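Local coordinates for protein Myo-inositol dehydrogenase (Corynebacterium glutamicum, PDB 3EUW) that probably catalyses the NAD+-dependent oxidation of myo-inositol and belongs to the Gfo/Idh/MocA oxidoreductase family, at residues G50-A55 with F61-I66. Sequence-based numbering, arbitrary orientation.
Sequences GAEAVA and FARDDI
Glu52 and Arg63 form a salt bridge at the protein surface. Their CA atoms lie 11.5 Å apart, so two long side chains span the gap. Arg63 NH1 donates to Glu52 OE2 at 3.2 Å, with a bent N-H...O angle of 140°. The oxygen lies in the guanidinium plane, at its edge. NH1, however, sits well above the carboxylate plane, and the two flat groups are turned 68° apart. The Glu52 chain runs extended beyond CG, which carries its carboxylate out to the arginine. The Arg63 chain bends at chi3 (65°), which turns NE and NH2 toward Asp65. Both oxygens of Asp65 bind the same guanidinium along its NE-NH2 side. Arg63 NE donates to Asp65 OD1 at 2.9 Å, and Arg63 NH2 to Asp65 OD2 at 2.7 Å. This two-point grip probably fixes the rotation of the guanidinium and presents NH1 to Glu52. Two carboxylates probably share the charge of one arginine. The arginine side chain also packs on Val32 and Val33 of strand 29-35, the sheet neighbour of strand 52-54. The trio is a surface salt-bridge network. It ties the edge strand 52-54 of the parallel Rossmann-fold sheet to the loop between helix 57-60 and strand 68-71.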
loop_
_atom_site.group_PDB
_atom_site.type_symbol
_atom_site.label_atom_id
_atom_site.label_comp_id
_atom_site.label_asym_id
_atom_site.label_seq_id
_atom_site.Cartn_x
_atom_site.Cartn_y
_atom_site.Cartn_z
ATOM N N GLY A 50 -36.006 12.472 -20.944
ATOM C CA GLY A 50 -37.213 12.161 -21.690
ATOM C C GLY A 50 -38.348 11.649 -20.820
ATOM O O GLY A 50 -38.782 10.506 -20.965
ATOM N N ALA A 51 -38.833 12.492 -19.914
ATOM C CA ALA A 51 -39.922 12.101 -19.029
ATOM C C ALA A 51 -40.771 13.300 -18.649
ATOM O O ALA A 51 -40.376 14.441 -18.872
ATOM C CB ALA A 51 -39.365 11.444 -17.775
ATOM N N GLU A 52 -41.941 13.031 -18.079
ATOM C CA GLU A 52 -42.843 14.088 -17.649
ATOM C C GLU A 52 -42.424 14.600 -16.277
ATOM O O GLU A 52 -41.665 13.947 -15.564
ATOM C CB GLU A 52 -44.283 13.573 -17.567
ATOM C CG GLU A 52 -44.987 13.403 -18.906
ATOM C CD GLU A 52 -46.443 12.984 -18.740
ATOM O OE1 GLU A 52 -47.205 13.723 -18.077
ATOM O OE2 GLU A 52 -46.823 11.916 -19.273
ATOM N N ALA A 53 -42.929 15.772 -15.911
ATOM C CA ALA A 53 -42.618 16.362 -14.621
ATOM C C ALA A 53 -43.900 16.882 -13.994
ATOM O O ALA A 53 -44.644 17.630 -14.622
ATOM C CB ALA A 53 -41.617 17.500 -14.790
ATOM N N VAL A 54 -44.161 16.461 -12.762
ATOM C CA VAL A 54 -45.345 16.902 -12.034
ATOM C C VAL A 54 -44.890 17.361 -10.656
ATOM O O VAL A 54 -43.783 17.039 -10.220
ATOM C CB VAL A 54 -46.373 15.766 -11.875
ATOM C CG1 VAL A 54 -46.764 15.226 -13.245
ATOM C CG2 VAL A 54 -45.799 14.658 -10.993
ATOM N N ALA A 55 -45.744 18.097 -9.960
ATOM C CA ALA A 55 -45.375 18.603 -8.648
ATOM C C ALA A 55 -45.978 17.824 -7.492
ATOM O O ALA A 55 -45.494 17.912 -6.367
ATOM C CB ALA A 55 -45.766 20.072 -8.541
ATOM N N PHE A 61 -49.619 8.985 -9.101
ATOM C CA PHE A 61 -50.537 7.876 -8.915
ATOM C C PHE A 61 -51.793 7.948 -9.784
ATOM O O PHE A 61 -52.662 7.075 -9.713
ATOM C CB PHE A 61 -50.895 7.766 -7.435
ATOM C CG PHE A 61 -49.743 7.326 -6.581
ATOM C CD1 PHE A 61 -49.178 6.066 -6.755
ATOM C CD2 PHE A 61 -49.194 8.178 -5.631
ATOM C CE1 PHE A 61 -48.077 5.660 -5.995
ATOM C CE2 PHE A 61 -48.096 7.779 -4.869
ATOM C CZ PHE A 61 -47.536 6.516 -5.055
ATOM N N ALA A 62 -51.883 8.993 -10.596
ATOM C CA ALA A 62 -53.006 9.132 -11.502
ATOM C C ALA A 62 -52.719 8.204 -12.675
ATOM O O ALA A 62 -53.637 7.800 -13.382
ATOM C CB ALA A 62 -53.136 10.580 -11.987
ATOM N N ARG A 63 -51.443 7.861 -12.869
ATOM C CA ARG A 63 -51.038 6.974 -13.964
ATOM C C ARG A 63 -51.406 5.542 -13.615
ATOM O O ARG A 63 -51.664 5.230 -12.450
ATOM C CB ARG A 63 -49.520 7.048 -14.211
ATOM C CG ARG A 63 -48.975 8.441 -14.514
ATOM C CD ARG A 63 -47.453 8.414 -14.697
ATOM N NE ARG A 63 -47.041 7.641 -15.867
ATOM C CZ ARG A 63 -46.791 8.161 -17.064
ATOM N NH1 ARG A 63 -46.906 9.469 -17.256
ATOM N NH2 ARG A 63 -46.439 7.379 -18.076
ATOM N N ASP A 64 -51.423 4.670 -14.621
ATOM C CA ASP A 64 -51.753 3.265 -14.393
ATOM C C ASP A 64 -50.697 2.347 -14.994
ATOM O O ASP A 64 -50.925 1.151 -15.154
ATOM C CB ASP A 64 -53.146 2.936 -14.970
ATOM C CG ASP A 64 -53.204 3.014 -16.496
ATOM O OD1 ASP A 64 -52.287 3.570 -17.133
ATOM O OD2 ASP A 64 -54.196 2.516 -17.063
ATOM N N ASP A 65 -49.535 2.915 -15.304
ATOM C CA ASP A 65 -48.431 2.165 -15.903
ATOM C C ASP A 65 -47.179 2.076 -15.026
ATOM O O ASP A 65 -46.154 1.572 -15.471
ATOM C CB ASP A 65 -48.035 2.820 -17.223
ATOM C CG ASP A 65 -47.470 4.217 -17.023
ATOM O OD1 ASP A 65 -47.833 4.861 -16.026
ATOM O OD2 ASP A 65 -46.678 4.681 -17.861
ATOM N N ILE A 66 -47.247 2.569 -13.794
ATOM C CA ILE A 66 -46.084 2.542 -12.908
ATOM C C ILE A 66 -45.734 1.154 -12.384
ATOM O O ILE A 66 -46.482 0.579 -11.595
ATOM C CB ILE A 66 -46.278 3.463 -11.688
ATOM C CG1 ILE A 66 -46.791 4.827 -12.140
ATOM C CG2 ILE A 66 -44.951 3.638 -10.956
ATOM C CD1 ILE A 66 -45.916 5.499 -13.175
#